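PDB 6N1L: fibronectin-binding protein BBK32 from Borrelia burgdorferi, which probably binds host fibronectin and, through a C1r-binding domain, inhibits the classical pathway of complement. Local coordinates for residues 85-88 / 89-92; 8-11 / 12-15. All coordinates share one frame; numbering follows the deposited sequence.

Contact 1. Residues 85-88 / 89-92; sequences KTAA and NFVY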
ATOM      1  N   LYS A  85     -17.041  -5.156  -0.979  1.00 34.04           N
ATOM      2  CA  LYS A  85     -18.268  -5.551  -1.671  1.00 36.24           C
ATOM      3  C   LYS A  85     -18.586  -7.023  -1.429  1.00 40.36           C
ATOM      4  O   LYS A  85     -19.746  -7.389  -1.163  1.00 35.40           O
ATOM      5  CB  LYS A  85     -18.140  -5.261  -3.171  1.00 38.55           C
ATOM      6  CG  LYS A  85     -18.280  -3.785  -3.523  1.00 50.53           C
ATOM      7  CD  LYS A  85     -17.608  -3.427  -4.859  1.00 53.71           C
ATOM      8  CE  LYS A  85     -16.814  -2.115  -4.736  1.00 52.84           C
ATOM      9  NZ  LYS A  85     -17.069  -1.151  -5.850  1.00 55.61           N
ATOM     10  N   THR A  86     -17.564  -7.878  -1.501  1.00 34.48           N
ATOM     11  CA  THR A  86     -17.763  -9.306  -1.279  1.00 38.09           C
ATOM     12  C   THR A  86     -18.082  -9.594   0.180  1.00 38.23           C
ATOM     13  O   THR A  86     -18.996 -10.375   0.485  1.00 35.56           O
ATOM     14  CB  THR A  86     -16.523 -10.078  -1.722  1.00 38.91           C
ATOM     15  OG1 THR A  86     -16.261  -9.799  -3.098  1.00 42.03           O
ATOM     16  CG2 THR A  86     -16.746 -11.585  -1.566  1.00 40.22           C
ATOM     17  N   ALA A  87     -17.367  -8.951   1.105  1.00 32.06           N
ATOM     18  CA  ALA A  87     -17.614  -9.200   2.521  1.00 33.38           C
ATOM     19  C   ALA A  87     -18.970  -8.692   2.991  1.00 33.81           C
ATOM     20  O   ALA A  87     -19.411  -9.075   4.084  1.00 34.02           O
ATOM     21  CB  ALA A  87     -16.515  -8.564   3.377  1.00 32.31           C
ATOM     22  N   ALA A  88     -19.633  -7.822   2.226  1.00 32.16           N
ATOM     23  CA  ALA A  88     -20.952  -7.370   2.648  1.00 33.44           C
ATOM     24  C   ALA A  88     -21.975  -8.501   2.639  1.00 33.59           C
ATOM     25  O   ALA A  88     -23.063  -8.318   3.194  1.00 32.61           O
ATOM     26  CB  ALA A  88     -21.444  -6.226   1.759  1.00 35.21           C
ATOM     27  N   ASN A  89     -21.644  -9.646   2.035  1.00 33.64           N
ATOM     28  CA  ASN A  89     -22.477 -10.846   2.074  1.00 34.24           C
ATOM     29  C   ASN A  89     -22.255 -11.680   3.333  1.00 37.82           C
ATOM     30  O   ASN A  89     -23.018 -12.630   3.576  1.00 37.61           O
ATOM     31  CB  ASN A  89     -22.214 -11.708   0.826  1.00 38.15           C
ATOM     32  CG  ASN A  89     -22.627 -11.010  -0.466  1.00 44.84           C
ATOM     33  OD1 ASN A  89     -23.815 -10.865  -0.761  1.00 43.71           O
ATOM     34  ND2 ASN A  89     -21.643 -10.567  -1.235  1.00 41.95           N
ATOM     35  N   PHE A  90     -21.242 -11.361   4.138  1.00 33.25           N
ATOM     36  CA  PHE A  90     -20.970 -12.130   5.350  1.00 36.01           C
ATOM     37  C   PHE A  90     -22.075 -11.920   6.382  1.00 34.62           C
ATOM     38  O   PHE A  90     -22.595 -10.810   6.553  1.00 34.70           O
ATOM     39  CB  PHE A  90     -19.613 -11.729   5.947  1.00 40.35           C
ATOM     40  CG  PHE A  90     -18.414 -12.145   5.110  1.00 38.54           C
ATOM     41  CD1 PHE A  90     -18.530 -13.094   4.108  1.00 39.08           C
ATOM     42  CD2 PHE A  90     -17.160 -11.565   5.339  1.00 39.43           C
ATOM     43  CE1 PHE A  90     -17.431 -13.468   3.352  1.00 42.66           C
ATOM     44  CE2 PHE A  90     -16.063 -11.939   4.587  1.00 36.68           C
ATOM     45  CZ  PHE A  90     -16.198 -12.890   3.594  1.00 44.52           C
ATOM     46  N   VAL A  91     -22.439 -12.997   7.093  1.00 39.85           N
ATOM     47  CA  VAL A  91     -23.531 -12.949   8.041  1.00 42.15           C
ATOM     48  C   VAL A  91     -23.150 -13.373   9.458  1.00 47.14           C
ATOM     49  O   VAL A  91     -23.871 -13.025  10.405  1.00 45.18           O
ATOM     50  CB  VAL A  91     -24.730 -13.798   7.557  1.00 37.68           C
ATOM     51  CG1 VAL A  91     -25.293 -13.222   6.271  1.00 38.19           C
ATOM     52  CG2 VAL A  91     -24.304 -15.240   7.367  1.00 43.85           C
ATOM     53  N   TYR A  92     -22.056 -14.114   9.648  1.00 44.19           N
ATOM     54  CA  TYR A  92     -21.706 -14.645  10.960  1.00 47.75           C
ATOM     55  C   TYR A  92     -20.856 -13.649  11.748  1.00 53.89           C
ATOM     56  O   TYR A  92     -20.413 -12.620  11.237  1.00 53.74           O
ATOM     57  CB  TYR A  92     -20.999 -15.992  10.808  1.00 48.39           C
ATOM     58  CG  TYR A  92     -21.825 -16.974  10.015  1.00 51.30           C
ATOM     59  CD1 TYR A  92     -22.997 -17.511  10.541  1.00 49.57           C
ATOM     60  CD2 TYR A  92     -21.463 -17.333   8.729  1.00 48.93           C
ATOM     61  CE1 TYR A  92     -23.768 -18.397   9.811  1.00 46.89           C
ATOM     62  CE2 TYR A  92     -22.229 -18.217   7.991  1.00 51.17           C
ATOM     63  CZ  TYR A  92     -23.380 -18.746   8.540  1.00 51.16           C
ATOM     64  OH  TYR A  92     -24.138 -19.620   7.804  1.00 54.11           O
TER
HETATM   65  O   HOH W   1     -21.235  -8.432   6.099  1.00 36.47           O
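A type I beta turn from A87 to F90 joins these two segments, a local contact where helix 66-87 gives way to the loop leading into helix 93-117 of this all-helical domain. The turn is closed by the amide N of F90, which donates to the carbonyl O of A87 at 2.9 Å. One residue earlier the same i-to-i+3 spacing recurs, and here T86 O is gripped twice by a single residue. The backbone N of N89 reaches T86 O at 3.2 Å with an N-H...O angle of 164°, and the side-chain ND2 of N89 bends back to the same oxygen, also at 3.2 Å. Both donors come from one face of the T86 carbonyl plane. That return of the amide depends on chi1 of N89 (-64°), which sets CG beside its own backbone N. F90 carries the apolar half of the contact: its ring lies with one face over A87, whose CA sits 3.8 Å from the ring centroid in a CH-pi contact, displaced toward the rim. Beyond the turn, the ring also packs on Y12, L13 and V16 of helix 9-44. A water donates to both A87 O and F90 O, at 2.8 Å from each, so the carbonyl oxygen that closes the turn also accepts from solvent.

Contact 2. Residues 8-11 / 12-15; sequences RYQS and YLEG
Regular alpha-helical i-to-i+4 bonding links 8-11 to 12-15: L13 N donates to Y9 O, E14 N to Q10 O at 2.8 Å, and G15 N to S11 O at 2.9 Å, whereas the first bond, from Y12 N to R8 O, is long and weak at 3.5 Å. R8 is the first modelled residue, and its carbonyl has a second partner in the hydroxyl of S11. S11 OG donates to R8 O at 2.9 Å, with chi1 of 86° placing the hydroxyl between its own backbone N and carbonyl carbon and turning it back along the helix. The same R8 O lies over one face of the Y12 ring, 3.6 Å above its plane and offset toward the rim. Y9 stands between two later side chains. With chi1 at -162°, its CG swings away from the backbone N and the ring comes to lie between L13 and Y12: Y9 CD1 touches L13 CD1 at 3.9 Å, while Y9 CD2, on the other side of the ring, approaches Y12 CD2 at 4.1 Å. The side chains of Y9 and Y12 cross at about a right angle. Both tyrosines meet the rest of the fold: Y12 packs on N89, and the hydroxyl of Y9 bonds to D95 of helix 93-117, which places the first turns of helix 9-44 beside the junction of helices 66-87 and 93-117.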
ATOM      1  N   ARG A   8     -20.749 -21.527  -2.396  1.00 60.82           N
ATOM      2  CA  ARG A   8     -21.562 -20.315  -2.416  1.00 60.53           C
ATOM      3  C   ARG A   8     -21.005 -19.286  -1.433  1.00 58.27           C
ATOM      4  O   ARG A   8     -20.365 -18.308  -1.827  1.00 60.07           O
ATOM      5  CB  ARG A   8     -23.019 -20.644  -2.078  1.00 64.98           C
ATOM      6  CG  ARG A   8     -24.028 -19.580  -2.501  1.00 66.84           C
ATOM      7  CD  ARG A   8     -25.453 -20.004  -2.138  1.00 65.06           C
ATOM      8  NE  ARG A   8     -26.202 -20.532  -3.282  1.00 61.57           N
ATOM      9  CZ  ARG A   8     -26.590 -21.801  -3.406  1.00 62.34           C
ATOM     10  NH1 ARG A   8     -26.297 -22.685  -2.458  1.00 61.60           N
ATOM     11  NH2 ARG A   8     -27.271 -22.190  -4.481  1.00 64.11           N
ATOM     12  N   TYR A   9     -21.260 -19.516  -0.144  1.00 59.07           N
ATOM     13  CA  TYR A   9     -20.657 -18.686   0.894  1.00 57.11           C
ATOM     14  C   TYR A   9     -19.151 -18.884   0.951  1.00 58.29           C
ATOM     15  O   TYR A   9     -18.417 -17.960   1.323  1.00 54.24           O
ATOM     16  CB  TYR A   9     -21.282 -19.016   2.245  1.00 50.94           C
ATOM     17  CG  TYR A   9     -21.086 -17.982   3.330  1.00 48.78           C
ATOM     18  CD1 TYR A   9     -20.065 -18.112   4.269  1.00 46.19           C
ATOM     19  CD2 TYR A   9     -21.953 -16.896   3.448  1.00 45.20           C
ATOM     20  CE1 TYR A   9     -19.901 -17.173   5.290  1.00 44.77           C
ATOM     21  CE2 TYR A   9     -21.793 -15.953   4.459  1.00 41.76           C
ATOM     22  CZ  TYR A   9     -20.766 -16.097   5.375  1.00 41.66           C
ATOM     23  OH  TYR A   9     -20.612 -15.166   6.379  1.00 42.54           O
ATOM     24  N   GLN A  10     -18.679 -20.082   0.598  1.00 56.40           N
ATOM     25  CA  GLN A  10     -17.242 -20.325   0.523  1.00 57.71           C
ATOM     26  C   GLN A  10     -16.588 -19.437  -0.523  1.00 54.12           C
ATOM     27  O   GLN A  10     -15.481 -18.927  -0.308  1.00 57.99           O
ATOM     28  CB  GLN A  10     -16.971 -21.797   0.213  1.00 58.68           C
ATOM     29  CG  GLN A  10     -16.547 -22.606   1.421  1.00 61.84           C
ATOM     30  CD  GLN A  10     -15.441 -21.931   2.208  1.00 63.94           C
ATOM     31  OE1 GLN A  10     -14.415 -21.536   1.648  1.00 69.59           O
ATOM     32  NE2 GLN A  10     -15.646 -21.789   3.515  1.00 62.88           N
ATOM     33  N   SER A  11     -17.253 -19.238  -1.664  1.00 50.53           N
ATOM     34  CA  SER A  11     -16.661 -18.412  -2.710  1.00 53.71           C
ATOM     35  C   SER A  11     -16.543 -16.954  -2.277  1.00 52.51           C
ATOM     36  O   SER A  11     -15.654 -16.239  -2.756  1.00 52.21           O
ATOM     37  CB  SER A  11     -17.471 -18.529  -4.002  1.00 47.72           C
ATOM     38  OG  SER A  11     -18.549 -17.615  -4.036  1.00 52.93           O
ATOM     39  N   TYR A  12     -17.423 -16.494  -1.382  1.00 48.04           N
ATOM     40  CA  TYR A  12     -17.242 -15.175  -0.782  1.00 51.69           C
ATOM     41  C   TYR A  12     -15.977 -15.132   0.065  1.00 50.34           C
ATOM     42  O   TYR A  12     -15.165 -14.206  -0.054  1.00 45.89           O
ATOM     43  CB  TYR A  12     -18.457 -14.802   0.070  1.00 46.73           C
ATOM     44  CG  TYR A  12     -19.763 -14.700  -0.690  1.00 49.83           C
ATOM     45  CD1 TYR A  12     -19.818 -14.127  -1.952  1.00 52.23           C
ATOM     46  CD2 TYR A  12     -20.949 -15.178  -0.133  1.00 54.78           C
ATOM     47  CE1 TYR A  12     -21.016 -14.032  -2.644  1.00 54.73           C
ATOM     48  CE2 TYR A  12     -22.151 -15.091  -0.821  1.00 52.13           C
ATOM     49  CZ  TYR A  12     -22.178 -14.516  -2.074  1.00 52.57           C
ATOM     50  OH  TYR A  12     -23.370 -14.424  -2.763  1.00 53.65           O
ATOM     51  N   LEU A  13     -15.798 -16.128   0.937  1.00 48.12           N
ATOM     52  CA  LEU A  13     -14.612 -16.166   1.785  1.00 51.78           C
ATOM     53  C   LEU A  13     -13.340 -16.276   0.950  1.00 53.37           C
ATOM     54  O   LEU A  13     -12.326 -15.637   1.260  1.00 53.07           O
ATOM     55  CB  LEU A  13     -14.719 -17.326   2.776  1.00 51.31           C
ATOM     56  CG  LEU A  13     -15.804 -17.190   3.849  1.00 55.29           C
ATOM     57  CD1 LEU A  13     -16.183 -18.549   4.417  1.00 55.35           C
ATOM     58  CD2 LEU A  13     -15.352 -16.251   4.958  1.00 53.01           C
ATOM     59  N   GLU A  14     -13.386 -17.065  -0.128  1.00 52.21           N
ATOM     60  CA  GLU A  14     -12.240 -17.189  -1.024  1.00 53.36           C
ATOM     61  C   GLU A  14     -11.946 -15.870  -1.729  1.00 51.26           C
ATOM     62  O   GLU A  14     -10.785 -15.453  -1.834  1.00 52.01           O
ATOM     63  CB  GLU A  14     -12.497 -18.294  -2.050  1.00 56.74           C
ATOM     64  CG  GLU A  14     -12.429 -19.708  -1.490  1.00 61.92           C
ATOM     65  CD  GLU A  14     -11.390 -19.849  -0.392  1.00 66.07           C
ATOM     66  OE1 GLU A  14     -11.776 -19.820   0.797  1.00 66.61           O
ATOM     67  OE2 GLU A  14     -10.189 -19.990  -0.719  1.00 70.66           O
ATOM     68  N   GLY A  15     -12.989 -15.215  -2.243  1.00 48.11           N
ATOM     69  CA  GLY A  15     -12.804 -13.931  -2.900  1.00 46.61           C
ATOM     70  C   GLY A  15     -12.198 -12.881  -1.985  1.00 45.45           C
ATOM     71  O   GLY A  15     -11.327 -12.114  -2.398  1.00 42.77           O
TER

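Overall arrangement
The Y9 hydroxyl of contact 2, in the first turns of helix 9-44, reaches the backbone of contact 1 and bridges the two: Y9 OH lies 2.9 Å from V91 N, a probable hydrogen bond, and packs against F90 CA, while the Y9 and Y92 rings meet edge-to-face. A second point of packing brings T86 CG2 to 3.4 Å from Y12 O. The contact centres are about 9 Å apart and lie about 23 Å (contact 1) and 24 Å (contact 2) from the centre of the chain, on the same side of it. The start of helix 9-44 thus lies against the end of helix 66-87 and the loop that follows it. The C1r-binding surface cannot be located from these contacts.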